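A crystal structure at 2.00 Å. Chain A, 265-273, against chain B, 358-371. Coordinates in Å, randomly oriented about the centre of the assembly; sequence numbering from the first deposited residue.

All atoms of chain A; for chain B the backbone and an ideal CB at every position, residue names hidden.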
# COMPACT_ATOMS: atom_id res chain seq x y z
N VAL A 265 -6.45 2.88 -27.14
CA VAL A 265 -7.28 2.96 -25.94
C VAL A 265 -8.45 1.99 -26.07
O VAL A 265 -8.86 1.38 -25.10
CB VAL A 265 -7.67 4.41 -25.67
CG1 VAL A 265 -8.45 4.51 -24.40
CG2 VAL A 265 -6.38 5.27 -25.51
N ILE A 266 -8.98 1.83 -27.28
CA ILE A 266 -9.98 0.82 -27.54
C ILE A 266 -9.24 -0.36 -28.18
O ILE A 266 -9.33 -0.61 -29.36
CB ILE A 266 -11.10 1.32 -28.49
CG1 ILE A 266 -11.66 2.63 -27.98
CG2 ILE A 266 -12.24 0.27 -28.50
CD1 ILE A 266 -12.49 2.43 -26.80
N ASP A 267 -8.50 -1.09 -27.37
CA ASP A 267 -7.70 -2.16 -27.88
C ASP A 267 -8.54 -3.33 -28.41
O ASP A 267 -9.40 -3.86 -27.74
CB ASP A 267 -6.76 -2.62 -26.78
CG ASP A 267 -6.16 -3.99 -27.04
OD1 ASP A 267 -5.20 -4.08 -27.80
OD2 ASP A 267 -6.66 -4.97 -26.44
N ALA A 268 -8.19 -3.80 -29.60
CA ALA A 268 -8.87 -4.92 -30.24
C ALA A 268 -8.35 -6.31 -29.84
O ALA A 268 -9.08 -7.32 -29.94
CB ALA A 268 -8.78 -4.74 -31.76
N LEU A 269 -7.09 -6.40 -29.40
CA LEU A 269 -6.51 -7.67 -29.02
C LEU A 269 -7.27 -8.31 -27.85
O LEU A 269 -7.45 -9.52 -27.81
CB LEU A 269 -5.03 -7.52 -28.63
CG LEU A 269 -3.99 -7.03 -29.66
CD1 LEU A 269 -2.63 -7.13 -29.03
CD2 LEU A 269 -4.00 -7.75 -30.94
N THR A 270 -7.78 -7.48 -26.95
CA THR A 270 -8.54 -7.96 -25.79
C THR A 270 -9.90 -8.54 -26.20
O THR A 270 -10.57 -9.20 -25.41
CB THR A 270 -8.71 -6.85 -24.75
OG1 THR A 270 -9.16 -5.65 -25.37
CG2 THR A 270 -7.38 -6.56 -24.04
N LEU A 271 -10.29 -8.34 -27.45
CA LEU A 271 -11.56 -8.90 -27.92
C LEU A 271 -11.49 -10.43 -27.88
O LEU A 271 -12.48 -11.11 -27.61
CB LEU A 271 -11.90 -8.38 -29.34
CG LEU A 271 -13.16 -8.98 -29.99
CD1 LEU A 271 -14.38 -8.69 -29.17
CD2 LEU A 271 -13.30 -8.46 -31.37
N LEU A 272 -10.29 -10.97 -28.12
CA LEU A 272 -10.11 -12.40 -28.14
C LEU A 272 -9.95 -13.10 -26.78
O LEU A 272 -9.93 -14.31 -26.74
CB LEU A 272 -8.94 -12.74 -29.05
CG LEU A 272 -9.09 -12.30 -30.51
CD1 LEU A 272 -7.96 -12.88 -31.31
CD2 LEU A 272 -10.42 -12.78 -31.09
N LEU A 273 -9.80 -12.36 -25.69
CA LEU A 273 -9.68 -12.95 -24.34
C LEU A 273 -11.02 -13.48 -23.83
O LEU A 273 -12.10 -12.96 -24.18
CB LEU A 273 -9.18 -11.89 -23.38
CG LEU A 273 -7.84 -11.17 -23.67
CD1 LEU A 273 -7.62 -9.97 -22.70
CD2 LEU A 273 -6.69 -12.10 -23.57
N UNK B 358 -20.32 -0.17 -33.86
CA UNK B 358 -19.11 0.57 -34.18
C UNK B 358 -18.05 0.51 -33.12
O UNK B 358 -17.17 1.35 -33.08
CB UNK B 358 -19.46 2.04 -34.45
N UNK B 359 -18.08 -0.50 -32.26
CA UNK B 359 -17.00 -0.63 -31.28
C UNK B 359 -15.68 -0.89 -32.01
O UNK B 359 -14.63 -0.32 -31.66
CB UNK B 359 -17.30 -1.75 -30.29
N UNK B 360 -15.72 -1.85 -32.94
CA UNK B 360 -14.60 -2.20 -33.79
C UNK B 360 -14.99 -2.06 -35.23
O UNK B 360 -16.17 -2.29 -35.58
CB UNK B 360 -14.11 -3.62 -33.50
N UNK B 361 -14.02 -1.65 -36.06
CA UNK B 361 -14.24 -1.45 -37.47
C UNK B 361 -14.21 -2.78 -38.16
O UNK B 361 -13.73 -3.77 -37.60
CB UNK B 361 -13.20 -0.50 -38.07
N UNK B 362 -14.80 -2.84 -39.37
CA UNK B 362 -14.70 -4.07 -40.11
C UNK B 362 -13.32 -4.64 -40.22
O UNK B 362 -13.15 -5.84 -40.05
CB UNK B 362 -15.26 -3.86 -41.52
N UNK B 363 -12.34 -3.78 -40.52
CA UNK B 363 -10.95 -4.19 -40.61
C UNK B 363 -10.49 -4.84 -39.32
O UNK B 363 -9.83 -5.87 -39.34
CB UNK B 363 -10.06 -2.99 -40.94
N UNK B 364 -10.80 -4.20 -38.20
CA UNK B 364 -10.47 -4.73 -36.87
C UNK B 364 -11.17 -6.07 -36.58
O UNK B 364 -10.61 -6.93 -35.95
CB UNK B 364 -10.85 -3.71 -35.80
N UNK B 365 -12.41 -6.21 -37.00
CA UNK B 365 -13.13 -7.46 -36.84
C UNK B 365 -12.57 -8.59 -37.77
O UNK B 365 -12.48 -9.77 -37.40
CB UNK B 365 -14.61 -7.22 -37.13
N UNK B 366 -12.12 -8.20 -38.95
CA UNK B 366 -11.49 -9.12 -39.83
C UNK B 366 -10.21 -9.65 -39.20
O UNK B 366 -9.96 -10.86 -39.19
CB UNK B 366 -11.21 -8.46 -41.18
N UNK B 367 -9.41 -8.74 -38.69
CA UNK B 367 -8.12 -9.07 -38.10
C UNK B 367 -8.20 -9.98 -36.88
O UNK B 367 -7.27 -10.72 -36.61
CB UNK B 367 -7.40 -7.78 -37.71
N UNK B 368 -9.30 -9.88 -36.12
CA UNK B 368 -9.55 -10.66 -34.91
C UNK B 368 -10.48 -11.83 -35.21
O UNK B 368 -11.00 -12.50 -34.30
CB UNK B 368 -10.15 -9.78 -33.81
N UNK B 369 -10.70 -12.07 -36.51
CA UNK B 369 -11.41 -13.22 -36.99
C UNK B 369 -12.90 -13.29 -36.76
O UNK B 369 -13.46 -14.37 -36.81
CB UNK B 369 -10.78 -14.46 -36.36
N UNK B 370 -13.55 -12.14 -36.55
CA UNK B 370 -14.99 -12.14 -36.29
C UNK B 370 -15.81 -11.97 -37.57
O UNK B 370 -17.06 -12.06 -37.55
CB UNK B 370 -15.34 -11.03 -35.30
N UNK B 371 -15.12 -11.71 -38.68
CA UNK B 371 -15.80 -11.63 -39.95
C UNK B 371 -14.83 -11.94 -41.09
O UNK B 371 -13.63 -11.83 -40.91
CB UNK B 371 -16.43 -10.25 -40.13

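Position 358 has positive phi (67/22) and an ideal CB with nothing of chain A within 5.5 Å; glycine, asparagine or a small polar residue would suit. It is Ser B358, closing a Schellman motif.

At 359 the CB points sideways, so only a side chain with reach could meet Ile A266. An aliphatic one fits: Leu B359 brings CD1 to 4.0 Å from Ile A266 CG2.

Position 360 points toward chain A, its ideal CB 5.4 Å from Leu A271 CD2. Beyond it lie Ile A266, Ala A268 and Leu A271, an apolar hollow that leaves room for a long aliphatic or aromatic group. Phe B360 fills it with 85 Å² covered. CE1 lies 3.8 Å from Ala A268 CB and 3.9 Å from Ile A266 CG2, while CD2 is 4.0 Å from Leu A271 CD2. The carbonyl oxygens of Ile A266 and Asp A267 lie at the ring edge, near its plane.

Position 361 precedes the helix 362-367, out of reach of chain A; serine, threonine, aspartate or asparagine could cap. Thr B361 does, its OG1 accepting from the backbone N of 364 at 3.1 Å. Positions 362 and 363 are unconstrained by chain A; the first tolerates proline, and they are Pro B362 and Arg B363.

The ideal CB of 364 is 4.7 Å from Ala A268 CB, with the carbonyl of Ile A266 farther on; a medium polar chain could suit. Gln B364 returns the cap, OE1 accepting from Thr B361 N at 2.9 Å. Its NE2 donates to a water (3.0 Å) that in turn donates to Ile A266 O (2.8 Å), bridging the chains.

At 365 the CB points away, yet a branched aliphatic can reach back: Leu B365 CD2 is 4.0 Å from Leu A271 CD2. Positions 366 and 367 have no close contact and leave the choice open; they are Gln B366 and Leu B367.

Position 368 is tight, its ideal CB 4.1 Å from Leu A272 CD2 and 4.2 Å from Leu A271 CD2, favouring a small side chain. Thr B368 places CG2 3.7 Å from Ala A268 O, while OG1 donates to Gln B364 O at 2.9 Å.

Position 369 (71/22) favours glycine and is Gly B369. From 370, pointing toward chain A, a long chain could pass Leu A271 to reach its carbonyl. Lys B370 CG packs 4.0 Å from Leu A271 CD2; NZ donates to a water (2.8 Å) that donates to Leu A271 O (2.8 Å). Position 371, out of reach, is Leu B371.

Chain B, residues 358-371: SLFTPRQLQLTGKL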
# COMPACT_ATOMS: atom_id res chain seq x y z
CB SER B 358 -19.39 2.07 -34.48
OG SER B 358 -20.59 2.18 -35.16
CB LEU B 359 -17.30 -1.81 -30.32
CG LEU B 359 -16.24 -2.02 -29.24
CD1 LEU B 359 -16.05 -0.79 -28.38
CD2 LEU B 359 -16.56 -3.23 -28.39
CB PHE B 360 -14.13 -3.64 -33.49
CG PHE B 360 -13.59 -3.77 -32.09
CD1 PHE B 360 -12.48 -3.07 -31.72
CD2 PHE B 360 -14.22 -4.58 -31.16
CE1 PHE B 360 -11.97 -3.17 -30.41
CE2 PHE B 360 -13.71 -4.69 -29.88
CZ PHE B 360 -12.61 -3.98 -29.51
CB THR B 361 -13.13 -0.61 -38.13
OG1 THR B 361 -11.85 -1.29 -37.99
CG2 THR B 361 -13.08 0.80 -37.56
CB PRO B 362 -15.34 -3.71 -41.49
CG PRO B 362 -16.37 -2.74 -41.15
CD PRO B 362 -15.75 -1.89 -40.00
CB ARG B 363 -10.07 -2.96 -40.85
CG ARG B 363 -8.66 -3.32 -41.23
CD ARG B 363 -7.74 -2.11 -41.20
NE ARG B 363 -7.58 -1.52 -39.87
CZ ARG B 363 -6.63 -1.86 -39.00
NH1 ARG B 363 -5.75 -2.81 -39.30
NH2 ARG B 363 -6.56 -1.26 -37.82
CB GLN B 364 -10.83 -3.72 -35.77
CG GLN B 364 -9.82 -2.54 -35.70
CD GLN B 364 -10.26 -1.49 -34.76
OE1 GLN B 364 -11.45 -1.08 -34.74
NE2 GLN B 364 -9.32 -1.02 -33.93
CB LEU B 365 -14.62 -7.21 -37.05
CG LEU B 365 -15.27 -6.32 -35.97
CD1 LEU B 365 -16.69 -5.86 -36.35
CD2 LEU B 365 -15.27 -7.05 -34.57
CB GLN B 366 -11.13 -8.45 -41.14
CG GLN B 366 -10.54 -9.40 -42.14
CD GLN B 366 -10.10 -8.69 -43.41
OE1 GLN B 366 -9.48 -7.60 -43.37
NE2 GLN B 366 -10.40 -9.29 -44.53
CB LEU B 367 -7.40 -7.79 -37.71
CG LEU B 367 -6.09 -7.93 -36.94
CD1 LEU B 367 -5.04 -8.56 -37.82
CD2 LEU B 367 -5.64 -6.56 -36.46
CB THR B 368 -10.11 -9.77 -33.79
OG1 THR B 368 -11.33 -9.14 -34.21
CG2 THR B 368 -9.12 -8.67 -33.41
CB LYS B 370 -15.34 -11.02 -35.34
CG LYS B 370 -14.46 -11.06 -34.13
CD LYS B 370 -14.39 -12.44 -33.50
CE LYS B 370 -13.90 -12.33 -32.04
NZ LYS B 370 -13.68 -13.71 -31.51
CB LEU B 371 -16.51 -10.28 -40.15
CG LEU B 371 -15.80 -8.93 -40.25
CD1 LEU B 371 -15.18 -8.76 -41.65
CD2 LEU B 371 -16.74 -7.79 -40.02
O HOH W 1 -9.68 0.95 -31.63
O HOH W 2 -13.52 -13.49 -28.73
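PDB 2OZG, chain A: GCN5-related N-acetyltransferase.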